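Local coordinates for protein 3-dehydroquinate dehydratase (Enterococcus faecalis, PDB 4PH6) that catalyses the cis-dehydration of 3-dehydroquinate to 3-dehydroshikimate through an imine intermediate, the third step of the chorismate pathway, at residues Phe84-Gln87 with Lys88-Gly91; Ala102-His105 with Glu106-Lys109; Val58-Phe61 with Ser62-Cys65; Ala126-Thr129 with Leu130-Glu133. All coordinates share one frame; numbering follows the deposited sequence.

Contact 1 of 4, residues Phe84-Gln87 with Lys88-Gly91; sequences FRTQ and KEGG
The backbone of 84-91 folds back on the carbonyl of Thr-86, whose O accepts Glu-89 N at 3.0 Å and Gly-91 N at 2.9 Å from opposite faces of its plane, while Gly-90 N reaches Gln-87 O at 3.2 Å. Two donors thus grip one oxygen and close a compact turn in the loop after strand 80-83 of the (beta/alpha)8 barrel. At Gly-91 the CA lies 3.3 Å from Arg-85 O in a C-H...O contact. The Arg-85 chain, bent at chi2 and chi3, lays its CD 3.4 Å from Glu-89 O. Its guanidinium plane is 21° from the Glu-89 carboxylate, yet Arg-85 NH1 and Glu-89 OE1 stay 4.8 Å apart, too far for a salt bridge. NH1 and NH2 instead form salt bridges with Glu-119 and Asp-117, respectively, and Glu-89 OE1 accepts from His-146 N. The Thr-86 side chain lies beside that of Glu-89, OG1 3.9 Å from Glu-89 CG, and OG1 is hydrogen-bonded to Glu-119. One water bridges Gln-87 NE2 and Gly-91 O. Arg-85 is predicted to bind 3-dehydroquinate, and its side chain and that of His-146 are about 3 Å apart at their nearest atoms; Asp-117 and Glu-119 probably hold its guanidinium in place, near the basic Arg-51 and Lys-173.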
ATOM      1  N   PHE A  84     -18.584 -16.925  14.119  1.00  6.92           N
ATOM      2  CA  PHE A  84     -18.024 -17.351  15.400  1.00  8.63           C
ATOM      3  C   PHE A  84     -16.541 -17.653  15.213  1.00 14.64           C
ATOM      4  O   PHE A  84     -16.187 -18.741  14.759  1.00 15.96           O
ATOM      5  CB  PHE A  84     -18.750 -18.581  15.968  1.00  8.19           C
ATOM      6  CG  PHE A  84     -18.394 -18.873  17.406  1.00  8.77           C
ATOM      7  CD1 PHE A  84     -19.179 -18.384  18.442  1.00  9.01           C
ATOM      8  CD2 PHE A  84     -17.265 -19.611  17.723  1.00 10.02           C
ATOM      9  CE1 PHE A  84     -18.842 -18.627  19.768  1.00  9.60           C
ATOM     10  CE2 PHE A  84     -16.922 -19.859  19.057  1.00  9.77           C
ATOM     11  CZ  PHE A  84     -17.709 -19.362  20.072  1.00  9.96           C
ATOM     12  N   ARG A  85     -15.663 -16.701  15.507  1.00 11.19           N
ATOM     13  CA  ARG A  85     -14.242 -16.992  15.349  1.00 16.11           C
ATOM     14  C   ARG A  85     -13.798 -17.957  16.445  1.00 18.44           C
ATOM     15  O   ARG A  85     -14.001 -17.691  17.632  1.00 22.21           O
ATOM     16  CB  ARG A  85     -13.400 -15.721  15.378  1.00 11.37           C
ATOM     17  CG  ARG A  85     -11.924 -15.934  15.061  1.00 11.61           C
ATOM     18  CD  ARG A  85     -11.716 -16.468  13.660  1.00 10.94           C
ATOM     19  NE  ARG A  85     -12.329 -15.595  12.669  1.00 10.09           N
ATOM     20  CZ  ARG A  85     -13.097 -16.020  11.671  1.00  9.43           C
ATOM     21  NH1 ARG A  85     -13.331 -17.314  11.509  1.00  9.45           N
ATOM     22  NH2 ARG A  85     -13.605 -15.150  10.815  1.00 17.18           N
ATOM     23  N   THR A  86     -13.215 -19.080  16.057  1.00 12.66           N
ATOM     24  CA  THR A  86     -12.784 -20.050  17.062  1.00 20.67           C
ATOM     25  C   THR A  86     -11.483 -19.584  17.700  1.00 17.80           C
ATOM     26  O   THR A  86     -10.693 -18.869  17.079  1.00 14.16           O
ATOM     27  CB  THR A  86     -12.579 -21.455  16.483  1.00 14.10           C
ATOM     28  OG1 THR A  86     -11.426 -21.454  15.633  1.00 13.87           O
ATOM     29  CG2 THR A  86     -13.806 -21.883  15.688  1.00 13.40           C
ATOM     30  N   GLN A  87     -11.263 -20.023  18.931  1.00 16.68           N
ATOM     31  CA  GLN A  87     -10.132 -19.588  19.740  1.00 17.73           C
ATOM     32  C   GLN A  87      -8.778 -19.810  19.058  1.00 18.88           C
ATOM     33  O   GLN A  87      -7.891 -18.974  19.174  1.00 18.46           O
ATOM     34  CB  GLN A  87     -10.163 -20.308  21.091  1.00 19.15           C
ATOM     35  CG  GLN A  87      -9.325 -19.663  22.182  1.00 27.05           C
ATOM     36  CD  GLN A  87      -9.577 -20.278  23.559  1.00 32.47           C
ATOM     37  OE1 GLN A  87      -9.882 -21.470  23.674  1.00 35.95           O
ATOM     38  NE2 GLN A  87      -9.456 -19.463  24.604  1.00 27.11           N
ATOM     39  N   LYS A  88      -8.616 -20.914  18.332  1.00 20.75           N
ATOM     40  CA  LYS A  88      -7.313 -21.216  17.735  1.00 23.14           C
ATOM     41  C   LYS A  88      -6.988 -20.305  16.542  1.00 21.75           C
ATOM     42  O   LYS A  88      -5.862 -20.311  16.034  1.00 17.50           O
ATOM     43  CB  LYS A  88      -7.240 -22.684  17.301  1.00 22.38           C
ATOM     44  CG  LYS A  88      -5.817 -23.256  17.249  1.00 30.36           C
ATOM     45  CD  LYS A  88      -5.741 -24.423  16.246  1.00 36.62           C
ATOM     46  CE  LYS A  88      -5.468 -25.788  16.893  1.00 35.49           C
ATOM     47  NZ  LYS A  88      -4.083 -26.289  16.651  1.00 38.45           N
ATOM     48  N   GLU A  89      -7.971 -19.524  16.095  1.00 21.37           N
ATOM     49  CA  GLU A  89      -7.743 -18.587  14.995  1.00 20.41           C
ATOM     50  C   GLU A  89      -8.036 -17.148  15.430  1.00 13.69           C
ATOM     51  O   GLU A  89      -8.459 -16.322  14.620  1.00 12.77           O
ATOM     52  CB  GLU A  89      -8.588 -18.978  13.772  1.00 12.88           C
ATOM     53  CG  GLU A  89      -8.389 -20.446  13.366  1.00 13.75           C
ATOM     54  CD  GLU A  89      -8.830 -20.766  11.940  1.00 12.18           C
ATOM     55  OE1 GLU A  89      -9.215 -19.844  11.185  1.00 13.43           O
ATOM     56  OE2 GLU A  89      -8.773 -21.956  11.569  1.00 12.42           O
ATOM     57  N   GLY A  90      -7.821 -16.865  16.715  1.00 14.57           N
ATOM     58  CA  GLY A  90      -7.969 -15.514  17.245  1.00 15.18           C
ATOM     59  C   GLY A  90      -9.258 -15.196  17.999  1.00 14.32           C
ATOM     60  O   GLY A  90      -9.441 -14.088  18.485  1.00 14.32           O
ATOM     61  N   GLY A  91     -10.152 -16.170  18.100  1.00 14.26           N
ATOM     62  CA  GLY A  91     -11.448 -15.959  18.717  1.00 17.23           C
ATOM     63  C   GLY A  91     -11.395 -15.606  20.187  1.00 18.63           C
ATOM     64  O   GLY A  91     -10.336 -15.659  20.798  1.00 24.61           O
TER
HETATM   65  O   HOH W   1      -9.495 -16.375  23.742  1.00 32.07           O

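Contact 2 of 4, residues Ala102-His105 with Glu106-Lys109; sequences ALYH and ELVK
Leu-103 and Tyr-104 meet Leu-107 one turn further along helix 97-110, the helix of the beta-alpha-beta unit that links strands 80-83 and 115-119 of the (beta/alpha)8 barrel. Leu-107 works between the two. Its CG stands 4.2 Å from Leu-103 CD1, whereas its CD1 comes to the edge of the Tyr-104 ring, near the ring plane, 4.2 Å from Tyr-104 CD1. The Leu-107 CG lies anti to its carbonyl carbon (chi1 -75°), which carries the branch back along the helix toward these two residues. Around this apolar group the backbone is regular: Leu-107 N and Val-108 N bond to the carbonyl oxygens of Leu-103 and Tyr-104, with N-H...O angles of 164° and 160°. Val-108 adds its CG2, set 3.2 Å from Tyr-104 O, and Lys-109 runs an extended chain alongside His-105 O, its CG 3.5 Å from that oxygen. The two faces of the helix have different neighbours. Leu-103 and Leu-107 pack on residues of helix 61-73, including Phe-61 and Val-64; Tyr-104, His-105 and Val-108 rest on Leu-130 of helix 124-136. The Tyr-104 hydroxyl bonds to Phe-84 N, tying the helix to the chain just beyond strand 80-83. On the polar side Ala-102 O carries a double load, accepting Glu-106 N at 3.1 Å and a water that lies 2.9 Å from Ala-102 O and also makes a weak 3.5 Å bond to Glu-106 OE1.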
ATOM      1  N   ALA A 102     -23.506 -26.817  16.244  1.00 12.96           N
ATOM      2  CA  ALA A 102     -24.903 -26.757  16.693  1.00 17.27           C
ATOM      3  C   ALA A 102     -25.469 -25.326  16.616  1.00 17.52           C
ATOM      4  O   ALA A 102     -26.621 -25.117  16.202  1.00 16.83           O
ATOM      5  CB  ALA A 102     -25.023 -27.303  18.108  1.00 15.63           C
ATOM      6  N   LEU A 103     -24.648 -24.351  17.005  1.00 16.75           N
ATOM      7  CA  LEU A 103     -25.021 -22.933  16.943  1.00 14.61           C
ATOM      8  C   LEU A 103     -25.316 -22.488  15.517  1.00 14.81           C
ATOM      9  O   LEU A 103     -26.335 -21.849  15.250  1.00 11.69           O
ATOM     10  CB  LEU A 103     -23.913 -22.055  17.520  1.00 12.31           C
ATOM     11  CG  LEU A 103     -24.130 -20.534  17.479  1.00 13.98           C
ATOM     12  CD1 LEU A 103     -25.546 -20.118  17.872  1.00 12.98           C
ATOM     13  CD2 LEU A 103     -23.115 -19.831  18.370  1.00 22.96           C
ATOM     14  N   TYR A 104     -24.401 -22.814  14.612  1.00 10.86           N
ATOM     15  CA  TYR A 104     -24.549 -22.453  13.211  1.00 11.53           C
ATOM     16  C   TYR A 104     -25.784 -23.110  12.575  1.00 17.13           C
ATOM     17  O   TYR A 104     -26.530 -22.449  11.847  1.00 22.76           O
ATOM     18  CB  TYR A 104     -23.286 -22.836  12.433  1.00 12.16           C
ATOM     19  CG  TYR A 104     -22.162 -21.813  12.489  1.00  8.04           C
ATOM     20  CD1 TYR A 104     -22.342 -20.566  13.083  1.00 10.13           C
ATOM     21  CD2 TYR A 104     -20.928 -22.087  11.912  1.00 10.48           C
ATOM     22  CE1 TYR A 104     -21.316 -19.630  13.108  1.00 11.01           C
ATOM     23  CE2 TYR A 104     -19.903 -21.168  11.933  1.00  7.02           C
ATOM     24  CZ  TYR A 104     -20.098 -19.940  12.525  1.00 16.59           C
ATOM     25  OH  TYR A 104     -19.058 -19.029  12.536  1.00  8.72           O
ATOM     26  N   HIS A 105     -25.994 -24.400  12.841  1.00 16.57           N
ATOM     27  CA  HIS A 105     -27.167 -25.107  12.331  1.00 11.61           C
ATOM     28  C   HIS A 105     -28.450 -24.400  12.788  1.00 17.21           C
ATOM     29  O   HIS A 105     -29.382 -24.231  11.999  1.00 17.28           O
ATOM     30  CB  HIS A 105     -27.175 -26.579  12.778  1.00 12.74           C
ATOM     31  CG  HIS A 105     -26.483 -27.516  11.835  1.00 12.34           C
ATOM     32  ND1 HIS A 105     -26.884 -27.697  10.524  1.00 15.05           N
ATOM     33  CD2 HIS A 105     -25.433 -28.357  12.019  1.00 12.35           C
ATOM     34  CE1 HIS A 105     -26.097 -28.581   9.940  1.00 11.91           C
ATOM     35  NE2 HIS A 105     -25.214 -29.004  10.824  1.00 12.07           N
ATOM     36  N   GLU A 106     -28.481 -23.962  14.045  1.00 13.00           N
ATOM     37  CA  GLU A 106     -29.633 -23.238  14.575  1.00 15.32           C
ATOM     38  C   GLU A 106     -29.866 -21.872  13.923  1.00 14.06           C
ATOM     39  O   GLU A 106     -31.006 -21.509  13.632  1.00 13.28           O
ATOM     40  CB  GLU A 106     -29.502 -23.045  16.085  1.00 14.90           C
ATOM     41  CG  GLU A 106     -29.994 -24.231  16.873  1.00 27.74           C
ATOM     42  CD  GLU A 106     -31.411 -24.634  16.496  1.00 28.70           C
ATOM     43  OE1 GLU A 106     -31.561 -25.617  15.735  1.00 35.10           O
ATOM     44  OE2 GLU A 106     -32.372 -23.981  16.961  1.00 22.19           O
ATOM     45  N   LEU A 107     -28.797 -21.105  13.727  1.00 15.10           N
ATOM     46  CA  LEU A 107     -28.891 -19.830  13.025  1.00 10.81           C
ATOM     47  C   LEU A 107     -29.450 -20.040  11.625  1.00 13.04           C
ATOM     48  O   LEU A 107     -30.296 -19.273  11.157  1.00 10.17           O
ATOM     49  CB  LEU A 107     -27.518 -19.153  12.947  1.00  9.82           C
ATOM     50  CG  LEU A 107     -27.021 -18.515  14.248  1.00 17.07           C
ATOM     51  CD1 LEU A 107     -25.581 -18.082  14.096  1.00 16.63           C
ATOM     52  CD2 LEU A 107     -27.899 -17.335  14.665  1.00 10.92           C
ATOM     53  N   VAL A 108     -28.981 -21.093  10.964  1.00  9.97           N
ATOM     54  CA  VAL A 108     -29.446 -21.409   9.624  1.00 13.45           C
ATOM     55  C   VAL A 108     -30.970 -21.615   9.596  1.00 15.45           C
ATOM     56  O   VAL A 108     -31.647 -21.109   8.695  1.00 11.72           O
ATOM     57  CB  VAL A 108     -28.733 -22.654   9.058  1.00 14.13           C
ATOM     58  CG1 VAL A 108     -29.462 -23.176   7.813  1.00 15.20           C
ATOM     59  CG2 VAL A 108     -27.275 -22.330   8.740  1.00  8.44           C
ATOM     60  N   LYS A 109     -31.497 -22.319  10.602  1.00 11.90           N
ATOM     61  CA  LYS A 109     -32.919 -22.643  10.678  1.00 16.99           C
ATOM     62  C   LYS A 109     -33.809 -21.481  11.109  1.00 21.16           C
ATOM     63  O   LYS A 109     -34.875 -21.275  10.530  1.00 18.51           O
ATOM     64  CB  LYS A 109     -33.149 -23.809  11.653  1.00 20.35           C
ATOM     65  CG  LYS A 109     -32.667 -25.142  11.131  1.00 22.07           C
ATOM     66  CD  LYS A 109     -32.620 -26.181  12.236  1.00 24.52           C
ATOM     67  CE  LYS A 109     -31.984 -27.462  11.717  1.00 27.03           C
ATOM     68  NZ  LYS A 109     -31.544 -28.360  12.815  1.00 38.76           N
TER
HETATM   69  O   HOH W   2     -28.534 -27.230  16.339  1.00 19.54           O

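Contact 3 of 4, residues Val58-Phe61 with Ser62-Cys65; sequences VADF and SDVC
Asp-60 meets Asp-63 and Val-64 across the first turn of helix 61-73, where Asp-60 occupies the N-cap position. Its carbonyl O accepts Val-64 N at 3.0 Å, and Phe-61 O takes Cys-65 N at 3.0 Å; both N-H...O angles are 154°. The Asp-60 carboxylate swings over the turn with CG anti to the backbone N (chi1 -170°), placing OD2 3.5 Å from Asp-63 CB. The two acidic side chains cross at about a right angle, their carboxylate planes 33° apart. Asp-60 OD2 and Asp-63 OD1 are 4.6 Å apart, close enough that some repulsion is likely, which the positive end of the helix dipole may partly offset. Asp-63 OD2 is hydrogen-bonded to Tyr-55 OH, which probably sets the orientation of this carboxylate. On the apolar side Val-64 CG2 nestles back against Val-58, at the start of 58-61, 3.7 Å from Val-58 CA and 4.2 Å from Val-58 CG2. The Phe-61 ring offers its edge to Val-58 O, which lies in the ring plane. Farther out, Phe-61 packs on Asn-99 and Ala-102 of helix 97-110 and on Phe-95, while Val-58 touches Phe-84 and Met-93. This first turn therefore joins the loop after strand 47-51 to helix 61-73 and seats both against helix 97-110, the next helix round the barrel.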
ATOM      1  N   VAL A  58     -23.783 -16.419  24.008  1.00 17.85           N
ATOM      2  CA  VAL A  58     -23.668 -17.176  22.765  1.00 14.37           C
ATOM      3  C   VAL A  58     -23.943 -18.687  22.927  1.00 16.48           C
ATOM      4  O   VAL A  58     -24.199 -19.402  21.946  1.00 16.00           O
ATOM      5  CB  VAL A  58     -22.278 -16.959  22.145  1.00 12.41           C
ATOM      6  CG1 VAL A  58     -21.242 -17.795  22.848  1.00 13.47           C
ATOM      7  CG2 VAL A  58     -22.301 -17.279  20.670  1.00 11.51           C
ATOM      8  N   ALA A  59     -23.910 -19.160  24.165  1.00 14.60           N
ATOM      9  CA  ALA A  59     -24.226 -20.548  24.468  1.00 19.09           C
ATOM     10  C   ALA A  59     -25.726 -20.790  24.406  1.00 24.97           C
ATOM     11  O   ALA A  59     -26.166 -21.933  24.300  1.00 38.23           O
ATOM     12  CB  ALA A  59     -23.694 -20.930  25.831  1.00 19.53           C
ATOM     13  N   ASP A  60     -26.513 -19.721  24.490  1.00 19.47           N
ATOM     14  CA  ASP A  60     -27.957 -19.835  24.327  1.00 20.27           C
ATOM     15  C   ASP A  60     -28.315 -19.583  22.866  1.00 15.78           C
ATOM     16  O   ASP A  60     -28.485 -18.443  22.435  1.00 16.75           O
ATOM     17  CB  ASP A  60     -28.699 -18.859  25.245  1.00 23.45           C
ATOM     18  CG  ASP A  60     -30.198 -19.118  25.287  1.00 25.99           C
ATOM     19  OD1 ASP A  60     -30.675 -20.032  24.581  1.00 25.31           O
ATOM     20  OD2 ASP A  60     -30.910 -18.381  26.001  1.00 32.91           O
ATOM     21  N   PHE A  61     -28.433 -20.668  22.114  1.00 17.93           N
ATOM     22  CA  PHE A  61     -28.515 -20.603  20.660  1.00 14.73           C
ATOM     23  C   PHE A  61     -29.799 -19.921  20.182  1.00 17.67           C
ATOM     24  O   PHE A  61     -29.814 -19.303  19.113  1.00 16.34           O
ATOM     25  CB  PHE A  61     -28.398 -22.008  20.067  1.00 14.94           C
ATOM     26  CG  PHE A  61     -27.098 -22.717  20.398  1.00 15.73           C
ATOM     27  CD1 PHE A  61     -25.984 -22.013  20.841  1.00 13.96           C
ATOM     28  CD2 PHE A  61     -26.991 -24.093  20.250  1.00 14.94           C
ATOM     29  CE1 PHE A  61     -24.795 -22.662  21.137  1.00 13.76           C
ATOM     30  CE2 PHE A  61     -25.807 -24.746  20.547  1.00 15.39           C
ATOM     31  CZ  PHE A  61     -24.704 -24.026  20.987  1.00 16.58           C
ATOM     32  N   SER A  62     -30.857 -20.007  20.988  1.00 19.24           N
ATOM     33  CA  SER A  62     -32.142 -19.385  20.657  1.00 21.16           C
ATOM     34  C   SER A  62     -32.116 -17.889  20.893  1.00 20.68           C
ATOM     35  O   SER A  62     -32.720 -17.115  20.144  1.00 19.05           O
ATOM     36  CB  SER A  62     -33.274 -20.007  21.473  1.00 23.60           C
ATOM     37  OG  SER A  62     -33.440 -21.363  21.118  1.00 35.15           O
ATOM     38  N   ASP A  63     -31.436 -17.499  21.962  1.00 16.14           N
ATOM     39  CA  ASP A  63     -31.190 -16.102  22.247  1.00 15.84           C
ATOM     40  C   ASP A  63     -30.420 -15.490  21.084  1.00 21.49           C
ATOM     41  O   ASP A  63     -30.733 -14.390  20.624  1.00 15.07           O
ATOM     42  CB  ASP A  63     -30.405 -15.958  23.550  1.00 15.94           C
ATOM     43  CG  ASP A  63     -30.193 -14.523  23.942  1.00 26.52           C
ATOM     44  OD1 ASP A  63     -31.007 -13.996  24.731  1.00 43.82           O
ATOM     45  OD2 ASP A  63     -29.224 -13.913  23.457  1.00 22.07           O
ATOM     46  N   VAL A  64     -29.424 -16.227  20.589  1.00 18.49           N
ATOM     47  CA  VAL A  64     -28.612 -15.737  19.487  1.00 16.54           C
ATOM     48  C   VAL A  64     -29.451 -15.605  18.209  1.00 13.66           C
ATOM     49  O   VAL A  64     -29.341 -14.611  17.502  1.00 13.38           O
ATOM     50  CB  VAL A  64     -27.395 -16.655  19.212  1.00 17.71           C
ATOM     51  CG1 VAL A  64     -26.616 -16.148  18.023  1.00 12.54           C
ATOM     52  CG2 VAL A  64     -26.490 -16.724  20.425  1.00 13.02           C
ATOM     53  N   CYS A  65     -30.288 -16.599  17.914  1.00 14.25           N
ATOM     54  CA  CYS A  65     -31.139 -16.542  16.722  1.00 16.12           C
ATOM     55  C   CYS A  65     -32.063 -15.324  16.759  1.00 14.94           C
ATOM     56  O   CYS A  65     -32.200 -14.614  15.765  1.00 14.86           O
ATOM     57  CB  CYS A  65     -31.970 -17.825  16.570  1.00 15.49           C
ATOM     58  SG  CYS A  65     -30.995 -19.275  16.108  1.00 17.04           S
TER

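Contact 4 of 4, residues Ala126-Thr129 with Leu130-Glu133; sequences AADT and LIHE
Ile-131 N bonds to Ala-127 O at 2.8 Å, and His-132 N to Asp-128 O at 3.2 Å, with an N-H...O angle of 164°. Leu-130 N to Ala-126 O and Glu-133 N to Thr-129 O, at 3.2 and 3.3 Å, complete a run of i to i+4 bonds within helix 124-136. Asp-128 OD1 forms a salt bridge with Arg-167 and also touches Ile-131 CD1 at 3.7 Å, as the two side chains run side by side in the same direction. A chi1 of -67° keeps CG1 of Ile-131 beside its own N and 3.1 Å from Ala-127 O. His-132 turns its ring back along the helix: CD2 lies 3.2 Å from Asp-128 O, approaching obliquely. Thr-129 OG1 is hydrogen-bonded to Leu-125 O, one turn earlier, so its polar atom is satisfied within the helix. Leu-130, Ala-127 and Ile-131 form the buried side and all three press on Ile-118 of strand 115-119. Toward helix 97-110, Ala-126 and Ala-127 touch Phe-101, so the helix packs both inward on the barrel strand and laterally on the preceding helix.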
ATOM      1  N   ALA A 126     -18.706 -32.334   9.051  1.00 16.79           N
ATOM      2  CA  ALA A 126     -19.718 -31.512   9.690  1.00 16.71           C
ATOM      3  C   ALA A 126     -19.902 -30.205   8.946  1.00 14.49           C
ATOM      4  O   ALA A 126     -20.965 -29.781   8.791  1.00 13.90           O
ATOM      5  CB  ALA A 126     -19.399 -31.228  11.137  1.00 17.89           C
ATOM      6  N   ALA A 127     -18.817 -29.609   8.520  1.00 13.90           N
ATOM      7  CA  ALA A 127     -18.882 -28.305   7.876  1.00 12.49           C
ATOM      8  C   ALA A 127     -19.548 -28.415   6.511  1.00 14.20           C
ATOM      9  O   ALA A 127     -20.348 -27.560   6.147  1.00 11.12           O
ATOM     10  CB  ALA A 127     -17.479 -27.677   7.755  1.00 12.19           C
ATOM     11  N   ASP A 128     -19.227 -29.467   5.759  1.00 12.91           N
ATOM     12  CA  ASP A 128     -19.833 -29.632   4.444  1.00 12.48           C
ATOM     13  C   ASP A 128     -21.353 -29.775   4.554  1.00 12.54           C
ATOM     14  O   ASP A 128     -22.104 -29.159   3.790  1.00 11.80           O
ATOM     15  CB  ASP A 128     -19.231 -30.839   3.718  1.00 13.47           C
ATOM     16  CG  ASP A 128     -17.850 -30.544   3.161  1.00 19.60           C
ATOM     17  OD1 ASP A 128     -17.431 -29.365   3.215  1.00 17.86           O
ATOM     18  OD2 ASP A 128     -17.193 -31.477   2.655  1.00 17.78           O
ATOM     19  N   THR A 129     -21.801 -30.574   5.514  1.00 13.55           N
ATOM     20  CA  THR A 129     -23.229 -30.773   5.713  1.00 16.52           C
ATOM     21  C   THR A 129     -23.893 -29.444   6.042  1.00 14.66           C
ATOM     22  O   THR A 129     -24.981 -29.157   5.554  1.00 20.61           O
ATOM     23  CB  THR A 129     -23.513 -31.795   6.836  1.00 15.22           C
ATOM     24  OG1 THR A 129     -22.844 -33.021   6.533  1.00 16.40           O
ATOM     25  CG2 THR A 129     -25.009 -32.046   6.980  1.00 15.69           C
ATOM     26  N   LEU A 130     -23.221 -28.642   6.865  1.00 12.19           N
ATOM     27  CA  LEU A 130     -23.686 -27.309   7.228  1.00 14.12           C
ATOM     28  C   LEU A 130     -23.748 -26.365   6.016  1.00 14.65           C
ATOM     29  O   LEU A 130     -24.720 -25.622   5.834  1.00 13.76           O
ATOM     30  CB  LEU A 130     -22.781 -26.715   8.303  1.00 11.07           C
ATOM     31  CG  LEU A 130     -23.069 -25.254   8.649  1.00 20.55           C
ATOM     32  CD1 LEU A 130     -24.472 -25.114   9.268  1.00 10.29           C
ATOM     33  CD2 LEU A 130     -21.989 -24.691   9.576  1.00 18.07           C
ATOM     34  N   ILE A 131     -22.710 -26.406   5.192  1.00 11.64           N
ATOM     35  CA  ILE A 131     -22.651 -25.583   3.990  1.00 16.31           C
ATOM     36  C   ILE A 131     -23.891 -25.754   3.101  1.00 14.85           C
ATOM     37  O   ILE A 131     -24.499 -24.760   2.691  1.00 11.86           O
ATOM     38  CB  ILE A 131     -21.394 -25.903   3.157  1.00  9.04           C
ATOM     39  CG1 ILE A 131     -20.133 -25.484   3.913  1.00  8.98           C
ATOM     40  CG2 ILE A 131     -21.465 -25.193   1.815  1.00  8.31           C
ATOM     41  CD1 ILE A 131     -18.841 -25.982   3.287  1.00  9.35           C
ATOM     42  N   HIS A 132     -24.261 -27.004   2.812  1.00  9.91           N
ATOM     43  CA  HIS A 132     -25.413 -27.271   1.955  1.00 20.68           C
ATOM     44  C   HIS A 132     -26.726 -26.859   2.604  1.00 10.13           C
ATOM     45  O   HIS A 132     -27.630 -26.392   1.907  1.00  9.87           O
ATOM     46  CB  HIS A 132     -25.472 -28.750   1.559  1.00 11.33           C
ATOM     47  CG  HIS A 132     -24.263 -29.197   0.804  1.00 13.90           C
ATOM     48  ND1 HIS A 132     -23.785 -28.526  -0.298  1.00 14.40           N
ATOM     49  CD2 HIS A 132     -23.415 -30.229   1.016  1.00 19.31           C
ATOM     50  CE1 HIS A 132     -22.698 -29.120  -0.738  1.00 14.75           C
ATOM     51  NE2 HIS A 132     -22.447 -30.163   0.040  1.00 20.37           N
ATOM     52  N   GLU A 133     -26.837 -27.025   3.922  1.00 12.06           N
ATOM     53  CA  GLU A 133     -28.027 -26.542   4.622  1.00 12.54           C
ATOM     54  C   GLU A 133     -28.092 -25.005   4.622  1.00 13.13           C
ATOM     55  O   GLU A 133     -29.163 -24.426   4.469  1.00 15.19           O
ATOM     56  CB  GLU A 133     -28.078 -27.073   6.057  1.00 14.66           C
ATOM     57  CG  GLU A 133     -28.344 -28.575   6.163  1.00 20.33           C
ATOM     58  CD  GLU A 133     -29.577 -29.019   5.389  1.00 26.95           C
ATOM     59  OE1 GLU A 133     -30.685 -28.536   5.696  1.00 29.29           O
ATOM     60  OE2 GLU A 133     -29.429 -29.846   4.454  1.00 36.86           O
TER

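How the contacts relate
Along the chain the order is contact 3, contact 1, contact 2, contact 4, following successive elements of the (beta/alpha)8 barrel from the start of helix 61-73 through the loop after strand 80-83 to helices 97-110 and 124-136. Contact 2 is the middle one of the three contacts on or at the start of helices: its centre lies about 9 Å from that of contact 3 and about 11 Å from that of contact 4, and it touches both, whereas contacts 3 and 4 are about 20 Å apart between centres and do not meet. Contact 1, centred about 18 to 19 Å from the centres of the others, belongs to the predicted substrate site; Phe-84 links it to contacts 2 and 3. Outer helix packing is thereby connected to the active-site loop.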